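Local atomic coordinates of 3-carboxy-cis,cis-muconate cycloisomerase (Acinetobacter calcoaceticus, PDB entry 1Q5N), a protein that belongs to the largely helical, tetrameric fumarase/aspartase superfamily of enzymes. Residues Trp106-Gln111 and Ala194-Ala199; Ala267-Pro272 and Lys350-Asn355; Met371-Met376 and Glu432-Asn437. All coordinates share one frame; numbering follows the deposited sequence.

How the contacts relate
The three contacts follow one another along the chain and do not touch. Contact 1 lies on the opposite side of the chain's centre from contacts 2 and 3. Its centre is 52 Å from that of contact 2 and 66 Å from that of contact 3. Contacts 2 and 3 are closer, with centres 27 Å apart and nearest atoms about 13 Å apart. Contacts 1 and 3 both touch the second subunit. Leu162 and Arg385 are near contact 3 in their own chain, and their copies in the second subunit pack on contact 1. Active sites in this superfamily form between subunits, so contact 1 probably lies near one.

Contact 1. Residues Trp106-Gln111 and Ala194-Ala199; sequences WGATSQ and AQLGGA
Gln195 passes Gln111, at the start of helix 110-146, with the middle of its side chain. Its CG is anti to the backbone N (chi1 -177°) and lies 4.2 Å from Gln111 O. The chain then bends, and the amide turns to a partner beyond the two segments. Gln195 NE2 and Gln111 NE2 both bond to Asp115 OD2, so one carboxylate oxygen ties the two glutamines together. Leu196 gives the apolar part of the contact. One branch, CD1, meets the methyl of Ala108, with Leu196 CD1 to Ala108 CB at 4.0 Å.

At Gly197 and Gly198 the link becomes polar but indirect. No hydrogen bond runs directly between the segments. Asp112 instead takes Gly197 N with OD1, and Gly198 N and Thr109 N with OD2. Asp112, three residues on from Thr109, thus holds the backbone N of this N-cap residue as well as the glycine loop. In the fumarase/aspartase superfamily, the loop entering this long bundle helix usually borders the active site, and the same is probable here.

Gly198 has a positive phi (72°), and its CA comes within 3.9 Å of Gly107 O. The peptide from Gly198 to Ala199 is pressed against Thr109. Thr109 CG2 is 3.4 Å from Gly198 C, and Thr109 CB is 3.4 Å from Ala199 N. Thr109 OG1 is anti to its own backbone N (chi1 -179°), which leaves CG2 to meet the peptide. OG1 makes no capping bond to the helix. Ala199 O bonds to Arg319 NH1, while Arg319 NE bonds to Gln111 OE1, and Leu162 of the second subunit packs on Ala199.

Contact 2. Residues Ala267-Pro272 and Lys350-Asn355; sequences AEVFEP and KGMEVN
Phe270 and Glu353 pair through their backbones, in antiparallel fashion. Phe270 N donates to Glu353 O at 2.9 Å. Glu353 N returns a nearly straight bond to Phe270 O at 3.1 Å. A third bond, Asn355 N to Glu268 O, is 2.9 Å long and also straight (174°), but its donor stands above the carbonyl plane. Glu353 O also receives a CA-H...O contact from Val269 CA at 3.2 Å.

Packing contacts lie on both faces. Val269 and Val354, a non-hydrogen-bonded pair, share one face and both touch Met359 of helix 356-364. Val269 CG1, anti to its backbone N (chi1 171°), meets Met352 CG at 3.7 Å. On the other face Phe270 CB lies 4.0 Å from Glu353 CB. At one end Pro272 CB rests on Gly351 O at 3.4 Å.

The charged ends have partners beyond the two segments: Glu353 OE1 forms a salt bridge with Arg287, Glu268 OE2 with Arg155. Asn355 OD1 accepts from Asn358 N, capping helix 356-364. This is a minimal two-stranded antiparallel sheet. It joins the chain just after two long helices, 235-261 and 323-351, in a largely helical fold.

Contact 3. Residues Met371-Met376 and Glu432-Asn437; sequences MAEAVM and ESYLGN
Tyr434 has CG anti to its backbone N (chi1 -157°), which carries the ring across to helix 372-383. Glu373 holds an unusual chi1 of 104°, away from the staggered positions. Its chain is extended beyond CG and brings the carboxylate to the tip of the tyrosine. There Tyr434 OH donates to Glu373 OE2 at 3.0 Å. The oxygen uses its anti lone pair, on the side away from the other carboxylate oxygen. OE2 lies at the edge of the ring, in its plane, yet the carboxylate plane is turned 67° from that of the ring. The two side chains cross at about a right angle. Glu373 CG also approaches the hydroxyl, 3.2 Å from Tyr434 OH.

The next residue of the helix covers a ring face. Ala374 CB sits over the centre of the Tyr434 ring, 3.8 Å from the centroid, in a CH-pi contact. Met371 closes in at the base of the same side chain, its CE 4.2 Å from Tyr434 CB. The first turn of the helix is already formed here, with Val375 N bonded to Met371 O at 3.0 Å. Tyr434 is therefore met at its tip and one face by Glu373 and Ala374 of the helix, and at its root by Met371 just before it.

Leu162 of the same chain and Ala204 of the second subunit pack on Tyr434, and Ser205 of that subunit packs on Glu373. Asn437 ND2 bonds to Ser211 OG of the second subunit. The contact joins the start of helix 372-383 to the loop before helix 438-447, within the helical C-terminal region of this superfamily, beside a subunit interface.

Contact 1. Residues Trp106-Gln111 and Ala194-Ala199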
# COMPACT_ATOMS: atom_id res chain seq x y z
N TRP A 106 -17.12 27.19 23.34
CA TRP A 106 -17.87 26.70 24.49
C TRP A 106 -18.36 25.28 24.32
O TRP A 106 -19.18 25.02 23.45
CB TRP A 106 -19.09 27.61 24.77
CG TRP A 106 -19.88 27.13 25.94
CD1 TRP A 106 -21.20 26.73 25.95
CD2 TRP A 106 -19.37 26.85 27.24
NE1 TRP A 106 -21.53 26.21 27.18
CE2 TRP A 106 -20.42 26.27 27.99
CE3 TRP A 106 -18.11 27.02 27.85
CZ2 TRP A 106 -20.26 25.85 29.33
CZ3 TRP A 106 -17.93 26.60 29.19
CH2 TRP A 106 -19.01 26.02 29.92
N GLY A 107 -17.89 24.36 25.16
CA GLY A 107 -18.35 22.98 25.06
C GLY A 107 -17.77 22.03 23.98
O GLY A 107 -18.04 20.84 24.00
N ALA A 108 -16.97 22.54 23.05
CA ALA A 108 -16.41 21.69 22.01
C ALA A 108 -15.04 21.17 22.38
O ALA A 108 -14.40 21.65 23.33
CB ALA A 108 -16.31 22.47 20.71
N THR A 109 -14.60 20.15 21.66
CA THR A 109 -13.25 19.65 21.91
C THR A 109 -12.54 19.88 20.58
O THR A 109 -13.21 20.14 19.57
CB THR A 109 -13.24 18.17 22.25
OG1 THR A 109 -11.89 17.81 22.50
CG2 THR A 109 -13.73 17.33 21.08
N SER A 110 -11.21 19.79 20.58
CA SER A 110 -10.41 20.00 19.35
C SER A 110 -10.88 19.25 18.12
O SER A 110 -10.98 19.83 17.03
CB SER A 110 -8.96 19.61 19.59
OG SER A 110 -8.44 20.39 20.63
N GLN A 111 -11.14 17.96 18.29
CA GLN A 111 -11.56 17.15 17.17
C GLN A 111 -12.92 17.61 16.55
O GLN A 111 -13.15 17.43 15.35
CB GLN A 111 -11.58 15.64 17.56
CG GLN A 111 -11.89 14.75 16.35
CD GLN A 111 -11.63 13.26 16.55
OE1 GLN A 111 -11.29 12.80 17.67
NE2 GLN A 111 -11.81 12.48 15.44
N ALA A 194 -21.97 17.05 10.35
CA ALA A 194 -21.20 17.84 11.32
C ALA A 194 -20.57 16.96 12.40
O ALA A 194 -20.97 15.81 12.60
CB ALA A 194 -22.12 18.87 11.99
N GLN A 195 -19.57 17.48 13.09
CA GLN A 195 -18.98 16.73 14.21
C GLN A 195 -19.05 17.62 15.46
O GLN A 195 -18.43 18.70 15.50
CB GLN A 195 -17.48 16.40 13.98
CG GLN A 195 -16.86 15.56 15.10
CD GLN A 195 -17.17 14.04 14.98
OE1 GLN A 195 -18.21 13.56 15.43
NE2 GLN A 195 -16.25 13.30 14.36
N LEU A 196 -19.81 17.21 16.46
CA LEU A 196 -19.83 17.99 17.72
C LEU A 196 -20.19 17.02 18.86
O LEU A 196 -21.35 16.62 19.03
CB LEU A 196 -20.84 19.15 17.66
CG LEU A 196 -20.87 19.99 18.95
CD1 LEU A 196 -19.56 20.75 19.10
CD2 LEU A 196 -22.03 21.00 18.92
N GLY A 197 -19.18 16.64 19.62
CA GLY A 197 -19.40 15.68 20.69
C GLY A 197 -18.59 15.97 21.94
O GLY A 197 -18.77 15.30 22.94
N GLY A 198 -17.72 16.97 21.93
CA GLY A 198 -16.96 17.23 23.13
C GLY A 198 -15.89 16.18 23.42
O GLY A 198 -15.78 15.16 22.70
N ALA A 199 -15.15 16.40 24.50
CA ALA A 199 -14.03 15.55 24.90
C ALA A 199 -14.15 14.04 24.63
O ALA A 199 -13.29 13.49 23.94
CB ALA A 199 -13.68 15.81 26.38

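Contact 2. Residues Ala267-Pro272 and Lys350-Asn355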
# COMPACT_ATOMS: atom_id res chain seq x y z
N ALA A 267 0.92 6.25 -33.32
CA ALA A 267 0.52 7.60 -33.67
C ALA A 267 -0.91 7.78 -34.12
O ALA A 267 -1.14 8.41 -35.14
CB ALA A 267 1.46 8.11 -34.78
N GLU A 268 -1.87 7.25 -33.37
CA GLU A 268 -3.27 7.33 -33.75
C GLU A 268 -4.04 8.48 -33.09
O GLU A 268 -5.03 8.96 -33.61
CB GLU A 268 -3.95 6.00 -33.44
CG GLU A 268 -3.39 4.80 -34.20
CD GLU A 268 -4.04 3.50 -33.76
OE1 GLU A 268 -4.54 3.41 -32.62
OE2 GLU A 268 -4.06 2.54 -34.56
N VAL A 269 -3.55 8.91 -31.93
CA VAL A 269 -4.21 9.95 -31.16
C VAL A 269 -3.13 10.71 -30.45
O VAL A 269 -2.15 10.10 -30.02
CB VAL A 269 -5.15 9.34 -30.10
CG1 VAL A 269 -5.62 10.40 -29.22
CG2 VAL A 269 -6.36 8.65 -30.75
N PHE A 270 -3.29 12.02 -30.32
CA PHE A 270 -2.30 12.86 -29.65
C PHE A 270 -2.89 13.83 -28.66
O PHE A 270 -4.01 14.32 -28.81
CB PHE A 270 -1.52 13.70 -30.64
CG PHE A 270 -0.69 12.89 -31.56
CD1 PHE A 270 -1.24 12.31 -32.71
CD2 PHE A 270 0.66 12.69 -31.29
CE1 PHE A 270 -0.47 11.52 -33.56
CE2 PHE A 270 1.44 11.90 -32.13
CZ PHE A 270 0.87 11.33 -33.28
N GLU A 271 -2.09 14.13 -27.65
CA GLU A 271 -2.46 15.09 -26.66
C GLU A 271 -2.42 16.45 -27.36
O GLU A 271 -1.66 16.63 -28.27
CB GLU A 271 -1.44 15.12 -25.52
CG GLU A 271 -1.68 14.11 -24.44
CD GLU A 271 -0.72 14.24 -23.25
OE1 GLU A 271 -0.12 15.33 -23.04
OE2 GLU A 271 -0.60 13.24 -22.50
N PRO A 272 -3.27 17.40 -26.92
CA PRO A 272 -3.22 18.73 -27.56
C PRO A 272 -1.85 19.34 -27.26
O PRO A 272 -1.25 19.11 -26.21
CB PRO A 272 -4.38 19.49 -26.91
CG PRO A 272 -4.62 18.70 -25.55
CD PRO A 272 -4.37 17.28 -25.94
N LYS A 350 -10.92 17.28 -24.60
CA LYS A 350 -11.38 18.40 -25.40
C LYS A 350 -10.54 18.70 -26.63
O LYS A 350 -11.10 18.98 -27.68
CB LYS A 350 -11.44 19.68 -24.57
CG LYS A 350 -12.67 19.76 -23.68
CD LYS A 350 -12.68 21.08 -22.91
CE LYS A 350 -14.01 21.24 -22.21
NZ LYS A 350 -14.02 22.49 -21.40
N GLY A 351 -9.21 18.64 -26.51
CA GLY A 351 -8.37 18.99 -27.64
C GLY A 351 -7.64 17.85 -28.31
O GLY A 351 -6.64 18.05 -29.01
N MET A 352 -8.12 16.66 -28.04
CA MET A 352 -7.62 15.40 -28.57
C MET A 352 -7.49 15.46 -30.12
O MET A 352 -8.44 15.79 -30.81
CB MET A 352 -8.64 14.35 -28.21
CG MET A 352 -8.27 12.95 -28.50
SD MET A 352 -9.75 11.88 -28.37
CE MET A 352 -10.65 12.62 -27.00
N GLU A 353 -6.33 15.10 -30.64
CA GLU A 353 -6.06 15.08 -32.08
C GLU A 353 -6.16 13.62 -32.61
O GLU A 353 -5.36 12.77 -32.23
CB GLU A 353 -4.67 15.60 -32.28
CG GLU A 353 -4.47 16.67 -33.25
CD GLU A 353 -2.99 17.09 -33.21
OE1 GLU A 353 -2.64 17.92 -32.30
OE2 GLU A 353 -2.19 16.57 -34.06
N VAL A 354 -7.11 13.33 -33.48
CA VAL A 354 -7.26 11.98 -34.00
C VAL A 354 -6.60 11.89 -35.37
O VAL A 354 -6.83 12.74 -36.21
CB VAL A 354 -8.76 11.63 -34.11
CG1 VAL A 354 -8.98 10.23 -34.73
CG2 VAL A 354 -9.41 11.73 -32.72
N ASN A 355 -5.74 10.89 -35.60
CA ASN A 355 -5.07 10.75 -36.91
C ASN A 355 -5.63 9.50 -37.60
O ASN A 355 -5.15 8.40 -37.41
CB ASN A 355 -3.56 10.64 -36.74
CG ASN A 355 -2.82 10.68 -38.08
OD1 ASN A 355 -3.26 10.07 -39.06
ND2 ASN A 355 -1.70 11.38 -38.12

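Contact 3. Residues Met371-Met376 and Glu432-Asn437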
# COMPACT_ATOMS: atom_id res chain seq x y z
N MET A 371 -8.67 -10.30 -40.29
CA MET A 371 -10.02 -10.50 -40.83
C MET A 371 -10.34 -11.96 -41.05
O MET A 371 -11.40 -12.31 -41.56
CB MET A 371 -10.21 -9.72 -42.15
CG MET A 371 -10.03 -8.20 -42.01
SD MET A 371 -11.29 -7.57 -40.82
CE MET A 371 -12.77 -7.90 -41.68
N ALA A 372 -9.43 -12.83 -40.64
CA ALA A 372 -9.62 -14.26 -40.86
C ALA A 372 -10.92 -14.81 -40.31
O ALA A 372 -11.60 -15.62 -40.96
CB ALA A 372 -8.45 -15.04 -40.28
N GLU A 373 -11.27 -14.41 -39.10
CA GLU A 373 -12.49 -14.98 -38.57
C GLU A 373 -13.75 -14.39 -39.26
O GLU A 373 -14.72 -15.11 -39.44
CB GLU A 373 -12.48 -14.91 -37.03
CG GLU A 373 -13.29 -13.89 -36.35
CD GLU A 373 -13.43 -14.23 -34.87
OE1 GLU A 373 -12.43 -14.71 -34.30
OE2 GLU A 373 -14.51 -13.99 -34.27
N ALA A 374 -13.68 -13.14 -39.71
CA ALA A 374 -14.78 -12.54 -40.45
C ALA A 374 -14.98 -13.39 -41.76
O ALA A 374 -16.12 -13.73 -42.11
CB ALA A 374 -14.44 -11.06 -40.80
N VAL A 375 -13.89 -13.74 -42.45
CA VAL A 375 -14.00 -14.54 -43.68
C VAL A 375 -14.62 -15.92 -43.39
O VAL A 375 -15.43 -16.45 -44.15
CB VAL A 375 -12.62 -14.78 -44.35
CG1 VAL A 375 -12.78 -15.67 -45.58
CG2 VAL A 375 -11.99 -13.43 -44.74
N MET A 376 -14.24 -16.48 -42.27
CA MET A 376 -14.74 -17.75 -41.86
C MET A 376 -16.27 -17.72 -41.56
O MET A 376 -16.98 -18.68 -41.90
CB MET A 376 -13.94 -18.19 -40.65
CG MET A 376 -13.92 -19.66 -40.45
SD MET A 376 -14.39 -19.89 -38.77
CE MET A 376 -16.25 -19.91 -38.99
N GLU A 432 -15.03 -2.32 -41.17
CA GLU A 432 -16.40 -1.89 -40.82
C GLU A 432 -17.41 -3.00 -40.89
O GLU A 432 -18.47 -2.91 -40.28
CB GLU A 432 -16.93 -0.83 -41.79
CG GLU A 432 -16.11 0.41 -41.87
CD GLU A 432 -15.11 0.39 -43.01
OE1 GLU A 432 -14.49 -0.66 -43.30
OE2 GLU A 432 -14.94 1.48 -43.61
N SER A 433 -17.13 -4.03 -41.65
CA SER A 433 -18.15 -5.05 -41.74
C SER A 433 -18.09 -6.07 -40.58
O SER A 433 -18.88 -7.04 -40.52
CB SER A 433 -17.99 -5.77 -43.07
OG SER A 433 -16.89 -6.67 -42.94
N TYR A 434 -17.16 -5.87 -39.64
CA TYR A 434 -17.06 -6.82 -38.54
C TYR A 434 -16.97 -6.13 -37.18
O TYR A 434 -16.01 -6.36 -36.42
CB TYR A 434 -15.83 -7.72 -38.78
CG TYR A 434 -15.95 -9.02 -38.06
CD1 TYR A 434 -17.03 -9.85 -38.30
CD2 TYR A 434 -14.96 -9.46 -37.19
CE1 TYR A 434 -17.13 -11.07 -37.72
CE2 TYR A 434 -15.04 -10.69 -36.60
CZ TYR A 434 -16.13 -11.49 -36.87
OH TYR A 434 -16.28 -12.73 -36.30
N LEU A 435 -17.96 -5.29 -36.89
CA LEU A 435 -18.01 -4.52 -35.66
C LEU A 435 -19.09 -4.99 -34.68
O LEU A 435 -19.30 -4.36 -33.66
CB LEU A 435 -18.21 -3.06 -36.02
CG LEU A 435 -17.06 -2.41 -36.79
CD1 LEU A 435 -17.50 -1.02 -37.31
CD2 LEU A 435 -15.83 -2.24 -35.88
N GLY A 436 -19.75 -6.10 -34.99
CA GLY A 436 -20.77 -6.64 -34.11
C GLY A 436 -21.79 -5.63 -33.61
O GLY A 436 -22.32 -4.84 -34.40
N ASN A 437 -22.08 -5.60 -32.31
CA ASN A 437 -23.07 -4.65 -31.85
C ASN A 437 -22.46 -3.39 -31.24
O ASN A 437 -23.03 -2.81 -30.32
CB ASN A 437 -24.02 -5.31 -30.84
CG ASN A 437 -23.43 -5.37 -29.42
OD1 ASN A 437 -22.20 -5.44 -29.24
ND2 ASN A 437 -24.30 -5.38 -28.43